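Malonyl CoA-acyl carrier protein transacylase (Clostridium perfringens, PDB 3PTW) probably transfers the malonyl group of malonyl-CoA to the phosphopantetheine thiol of acyl carrier protein, supplying extender units for fatty acid synthesis. Local coordinates at residues A[110-115]-A[212-217]; A[118-123]-A[204-209]. One frame throughout, in Å; residues are numbered along the deposited sequence.

Interaction 1: residues A[110-115]-A[212-217]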
loop_
_atom_site.group_PDB
_atom_site.type_symbol
_atom_site.label_atom_id
_atom_site.label_comp_id
_atom_site.label_asym_id
_atom_site.label_seq_id
_atom_site.Cartn_x
_atom_site.Cartn_y
_atom_site.Cartn_z
ATOM N N VAL A 110 13.608 3.953 -0.278
ATOM C CA VAL A 110 13.873 2.645 -0.876
ATOM C C VAL A 110 14.692 1.734 0.019
ATOM O O VAL A 110 14.314 0.584 0.198
ATOM C CB VAL A 110 14.452 2.696 -2.309
ATOM C CG1 VAL A 110 13.346 2.928 -3.301
ATOM C CG2 VAL A 110 15.568 3.734 -2.450
ATOM N N LYS A 111 15.774 2.258 0.609
ATOM C CA LYS A 111 16.594 1.483 1.538
ATOM C C LYS A 111 15.775 0.955 2.715
ATOM O O LYS A 111 15.925 -0.200 3.103
ATOM C CB LYS A 111 17.833 2.262 2.040
ATOM C CG LYS A 111 18.906 2.527 0.972
ATOM C CD LYS A 111 20.352 2.572 1.520
ATOM C CE LYS A 111 20.706 3.886 2.206
ATOM N NZ LYS A 111 19.865 5.016 1.700
ATOM N N LEU A 112 14.909 1.800 3.268
ATOM C CA LEU A 112 14.114 1.434 4.436
ATOM C C LEU A 112 13.124 0.290 4.169
ATOM O O LEU A 112 13.023 -0.655 4.968
ATOM C CB LEU A 112 13.364 2.658 4.976
ATOM C CG LEU A 112 12.599 2.482 6.286
ATOM C CD1 LEU A 112 13.546 2.123 7.427
ATOM C CD2 LEU A 112 11.822 3.751 6.611
ATOM N N VAL A 113 12.402 0.364 3.052
ATOM C CA VAL A 113 11.367 -0.638 2.784
ATOM C C VAL A 113 11.934 -2.017 2.423
ATOM O O VAL A 113 11.264 -3.037 2.615
ATOM C CB VAL A 113 10.315 -0.182 1.746
ATOM C CG1 VAL A 113 9.525 1.048 2.271
ATOM C CG2 VAL A 113 10.956 0.059 0.374
ATOM N N LYS A 114 13.163 -2.044 1.927
ATOM C CA LYS A 114 13.852 -3.305 1.691
ATOM C C LYS A 114 14.058 -3.995 3.042
ATOM O O LYS A 114 13.776 -5.184 3.184
ATOM C CB LYS A 114 15.180 -3.071 0.962
ATOM C CG LYS A 114 16.015 -4.319 0.730
ATOM C CD LYS A 114 17.267 -3.972 -0.092
ATOM C CE LYS A 114 18.329 -5.064 0.018
ATOM N NZ LYS A 114 17.976 -6.215 -0.850
ATOM N N LYS A 115 14.516 -3.229 4.034
ATOM C CA LYS A 115 14.718 -3.753 5.378
ATOM C C LYS A 115 13.405 -4.207 6.002
ATOM O O LYS A 115 13.335 -5.285 6.578
ATOM C CB LYS A 115 15.454 -2.732 6.267
ATOM C CG LYS A 115 16.936 -2.577 5.890
ATOM C CD LYS A 115 17.732 -1.843 6.961
ATOM C CE LYS A 115 19.125 -1.399 6.473
ATOM N NZ LYS A 115 19.073 -0.310 5.407
ATOM N N ASP A 212 13.910 0.388 15.129
ATOM C CA ASP A 212 15.362 0.646 15.237
ATOM C C ASP A 212 15.918 1.272 13.965
ATOM O O ASP A 212 16.698 2.222 14.025
ATOM C CB ASP A 212 16.123 -0.627 15.625
ATOM C CG ASP A 212 15.885 -1.020 17.072
ATOM O OD1 ASP A 212 16.060 -2.214 17.414
ATOM O OD2 ASP A 212 15.508 -0.131 17.876
ATOM N N GLU A 213 15.501 0.749 12.821
ATOM C CA GLU A 213 15.883 1.310 11.514
ATOM C C GLU A 213 15.335 2.722 11.280
ATOM O O GLU A 213 16.074 3.625 10.880
ATOM C CB GLU A 213 15.411 0.383 10.384
ATOM C CG GLU A 213 16.163 -0.943 10.314
ATOM C CD GLU A 213 17.677 -0.766 10.322
ATOM O OE1 GLU A 213 18.195 0.097 9.569
ATOM O OE2 GLU A 213 18.332 -1.494 11.100
ATOM N N LEU A 214 14.036 2.901 11.515
ATOM C CA LEU A 214 13.408 4.225 11.434
ATOM C C LEU A 214 14.160 5.285 12.256
ATOM O O LEU A 214 14.377 6.389 11.772
ATOM C CB LEU A 214 11.916 4.168 11.830
ATOM C CG LEU A 214 10.921 3.585 10.811
ATOM C CD1 LEU A 214 9.604 3.171 11.480
ATOM C CD2 LEU A 214 10.637 4.586 9.662
ATOM N N ASN A 215 14.566 4.935 13.479
ATOM C CA ASN A 215 15.310 5.854 14.353
ATOM C C ASN A 215 16.664 6.346 13.791
ATOM O O ASN A 215 17.203 7.354 14.264
ATOM C CB ASN A 215 15.506 5.234 15.740
ATOM C CG ASN A 215 14.251 5.300 16.600
ATOM O OD1 ASN A 215 13.422 6.181 16.434
ATOM N ND2 ASN A 215 14.119 4.372 17.539
ATOM N N LYS A 216 17.201 5.630 12.799
ATOM C CA LYS A 216 18.497 5.975 12.191
ATOM C C LYS A 216 18.393 7.011 11.070
ATOM O O LYS A 216 19.368 7.699 10.779
ATOM C CB LYS A 216 19.212 4.730 11.646
ATOM C CG LYS A 216 19.680 3.721 12.687
ATOM C CD LYS A 216 19.897 2.371 12.007
ATOM C CE LYS A 216 20.518 1.340 12.924
ATOM N NZ LYS A 216 21.952 1.143 12.568
ATOM N N ILE A 217 17.230 7.139 10.445
ATOM C CA ILE A 217 17.141 8.016 9.272
ATOM C C ILE A 217 16.525 9.375 9.609
ATOM O O ILE A 217 15.964 9.568 10.687
ATOM C CB ILE A 217 16.448 7.340 8.019
ATOM C CG1 ILE A 217 14.928 7.585 7.983
ATOM C CG2 ILE A 217 16.851 5.864 7.861
ATOM C CD1 ILE A 217 14.068 6.422 8.364
#
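Leu-112 reaches across from helix 106-122 with both branches of its isobutyl fork in use. Its CD2 meets CD2 of Leu-214 at 3.4 Å, tighter than ordinary methyl packing, and lies 3.9 Å from CD1 of Ile-217; both neighbours cross the leucine at roughly right angles. The other methyl, CD1, sits 3.9 Å from CB of Glu-213. With CG anti to the backbone N (chi1 -174°), the fork is carried over to residues 213-217, where a branched apolar side chain can touch three partners at once.

Beside this apolar patch, Lys-115 lays its aliphatic portion across Glu-213, CD coming 3.3 Å from OE1. The lysine then bends at its last torsion, leaving NZ 4.3 Å from the same OE1: too far for a salt bridge, though the opposite charges should still attract weakly. Such long, amphipathic chains suit the partly exposed margin.

Ile-217 is brought in by a type I turn, Leu-214 to Ile-217. Around the contact, Leu-214 also packs on helix 241-248, Leu-112 touches Tyr-95 of helix 93-100, and Val-110 and Val-113 turn to helix 59-79.

Interaction 2: residues A[118-123]-A[204-209]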
loop_
_atom_site.group_PDB
_atom_site.type_symbol
_atom_site.label_atom_id
_atom_site.label_comp_id
_atom_site.label_asym_id
_atom_site.label_seq_id
_atom_site.Cartn_x
_atom_site.Cartn_y
_atom_site.Cartn_z
ATOM N N LYS A 118 12.100 -7.433 4.487
ATOM C CA LYS A 118 12.898 -8.491 5.100
ATOM C C LYS A 118 12.340 -8.843 6.480
ATOM O O LYS A 118 12.107 -10.029 6.788
ATOM C CB LYS A 118 14.346 -8.012 5.234
ATOM C CG LYS A 118 15.395 -9.068 5.568
ATOM C CD LYS A 118 16.732 -8.402 5.982
ATOM C CE LYS A 118 17.531 -7.774 4.807
ATOM N NZ LYS A 118 17.170 -6.375 4.333
ATOM N N PHE A 119 12.110 -7.816 7.303
ATOM C CA PHE A 119 11.663 -8.040 8.679
ATOM C C PHE A 119 10.263 -8.668 8.724
ATOM O O PHE A 119 10.012 -9.600 9.510
ATOM C CB PHE A 119 11.693 -6.745 9.516
ATOM C CG PHE A 119 13.027 -6.037 9.532
ATOM C CD1 PHE A 119 14.229 -6.745 9.468
ATOM C CD2 PHE A 119 13.076 -4.644 9.643
ATOM C CE1 PHE A 119 15.464 -6.082 9.488
ATOM C CE2 PHE A 119 14.298 -3.968 9.665
ATOM C CZ PHE A 119 15.498 -4.690 9.589
ATOM N N MET A 120 9.359 -8.165 7.881
ATOM C CA MET A 120 7.999 -8.695 7.841
ATOM C C MET A 120 7.966 -10.169 7.421
ATOM O O MET A 120 7.198 -10.961 7.983
ATOM C CB MET A 120 7.107 -7.861 6.926
ATOM C CG MET A 120 6.785 -6.475 7.481
ATOM S SD MET A 120 5.925 -5.429 6.294
ATOM C CE MET A 120 4.254 -6.045 6.460
ATOM N N GLN A 121 8.806 -10.530 6.446
ATOM C CA GLN A 121 8.838 -11.901 5.938
ATOM C C GLN A 121 9.446 -12.873 6.949
ATOM O O GLN A 121 8.972 -14.006 7.081
ATOM C CB GLN A 121 9.587 -11.979 4.603
ATOM C CG GLN A 121 9.255 -13.217 3.720
ATOM C CD GLN A 121 7.747 -13.449 3.516
ATOM O OE1 GLN A 121 7.256 -14.574 3.656
ATOM N NE2 GLN A 121 7.015 -12.391 3.201
ATOM N N GLU A 122 10.472 -12.412 7.664
ATOM C CA GLU A 122 11.235 -13.246 8.597
ATOM C C GLU A 122 10.663 -13.334 10.016
ATOM O O GLU A 122 11.113 -14.160 10.795
ATOM C CB GLU A 122 12.686 -12.761 8.675
ATOM C CG GLU A 122 13.488 -12.963 7.399
ATOM C CD GLU A 122 14.932 -12.472 7.522
ATOM O OE1 GLU A 122 15.230 -11.687 8.456
ATOM O OE2 GLU A 122 15.768 -12.872 6.681
ATOM N N ALA A 123 9.692 -12.483 10.352
ATOM C CA ALA A 123 9.160 -12.394 11.727
ATOM C C ALA A 123 8.606 -13.720 12.246
ATOM O O ALA A 123 8.875 -14.117 13.378
ATOM C CB ALA A 123 8.088 -11.302 11.826
ATOM N N GLN A 204 5.125 -8.479 15.757
ATOM C CA GLN A 204 5.776 -7.678 16.796
ATOM C C GLN A 204 7.305 -7.618 16.608
ATOM O O GLN A 204 7.878 -6.544 16.746
ATOM C CB GLN A 204 5.388 -8.193 18.197
ATOM C CG GLN A 204 6.039 -7.473 19.384
ATOM C CD GLN A 204 5.661 -5.993 19.477
ATOM O OE1 GLN A 204 4.553 -5.588 19.102
ATOM N NE2 GLN A 204 6.587 -5.183 19.976
ATOM N N PRO A 205 7.967 -8.753 16.271
ATOM C CA PRO A 205 9.436 -8.694 16.113
ATOM C C PRO A 205 9.901 -7.857 14.919
ATOM O O PRO A 205 10.972 -7.243 14.979
ATOM C CB PRO A 205 9.832 -10.164 15.922
ATOM C CG PRO A 205 8.688 -10.952 16.515
ATOM C CD PRO A 205 7.481 -10.143 16.155
ATOM N N ALA A 206 9.111 -7.826 13.850
ATOM C CA ALA A 206 9.380 -6.923 12.726
ATOM C C ALA A 206 9.147 -5.447 13.062
ATOM O O ALA A 206 9.832 -4.584 12.519
ATOM C CB ALA A 206 8.556 -7.314 11.520
ATOM N N ALA A 207 8.164 -5.150 13.909
ATOM C CA ALA A 207 7.901 -3.767 14.305
ATOM C C ALA A 207 9.094 -3.202 15.075
ATOM O O ALA A 207 9.555 -2.104 14.781
ATOM C CB ALA A 207 6.607 -3.648 15.132
ATOM N N GLU A 208 9.587 -3.966 16.052
ATOM C CA GLU A 208 10.790 -3.591 16.824
ATOM C C GLU A 208 12.031 -3.365 15.941
ATOM O O GLU A 208 12.780 -2.399 16.145
ATOM C CB GLU A 208 11.089 -4.637 17.915
ATOM C CG GLU A 208 9.921 -4.871 18.871
ATOM C CD GLU A 208 10.201 -5.936 19.932
ATOM O OE1 GLU A 208 11.319 -6.493 19.956
ATOM O OE2 GLU A 208 9.291 -6.211 20.753
ATOM N N LYS A 209 12.244 -4.239 14.961
ATOM C CA LYS A 209 13.392 -4.089 14.051
ATOM C C LYS A 209 13.237 -2.886 13.130
ATOM O O LYS A 209 14.205 -2.197 12.835
ATOM C CB LYS A 209 13.613 -5.351 13.221
ATOM C CG LYS A 209 14.312 -6.479 13.972
ATOM C CD LYS A 209 14.485 -7.682 13.042
ATOM C CE LYS A 209 14.709 -8.975 13.810
ATOM N NZ LYS A 209 16.133 -9.383 13.817
#
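Phe-119 lays one face of its ring against the side chain of Lys-209. CB of the lysine stands 3.7 Å from the ring centroid and 12° off the normal, almost directly over the middle, in a clear CH-pi contact. The chain then runs on obliquely over the ring, and CD comes 3.7 Å from CD1 of Phe-119. This path follows from the first lysine torsion, which sets CG anti to the carbonyl carbon (chi1 -78°); the chain stays extended until it bends at chi4, and its ammonium end leads away from the contact. Lysine suits an exposed edge of this kind, offering methylenes to the aromatic ring while its charge can remain in water.

Deeper in, the helices approach through small residues. The CB of Ala-206 points at the other helix and packs 3.4 Å from the backbone O of Phe-119; it also lies 3.8 Å from the CB of Phe-119 and 4.0 Å from the CB of Ala-123. Alanine suits the spot: its lone methyl fills the gap between backbones whose CA atoms, at Phe-119 and Ala-206, are 4.8 Å apart. Met-120 starts away from the other helix, and its flexible thioether chain packs on Phe-198, Leu-203 and Val-249.

On the outer side of helix 204-214, Gln-204 NE2 donates a nearly straight bond to Glu-208 OE2, joining residues one turn apart; OE2 accepts through its anti lone pair and lies in the amide plane of Gln-204.

No hydrogen bond joins the two segments. Their axes approach to 8.2 Å and run nearly antiparallel, at 159°: a close, alanine-mediated helix pair within the acyl transferase domain, with the Phe-119/Lys-209 CH-pi contact beside it.

In the fold
Interactions 1 and 2 are successive parts of one seam between helices 106-122 and 204-214, their centres about 12 Å apart. Because the helices run in opposing directions, the later part of one meets the beginning of the other in interaction 2, which is therefore nested inside the chain loop closed by interaction 1. The two join directly where CG of Glu-213 packs 3.6 Å from CE2 of Phe-119. Outside the seam, Lys-114 and Lys-118 both form salt bridges with Glu-60. Met-120 comes near, without touching, the GxSxG sequence around Ser-91, which is consistent with the nucleophile elbow of acyltransferases, so the Met-120 side of interaction 2 probably faces the catalytic region.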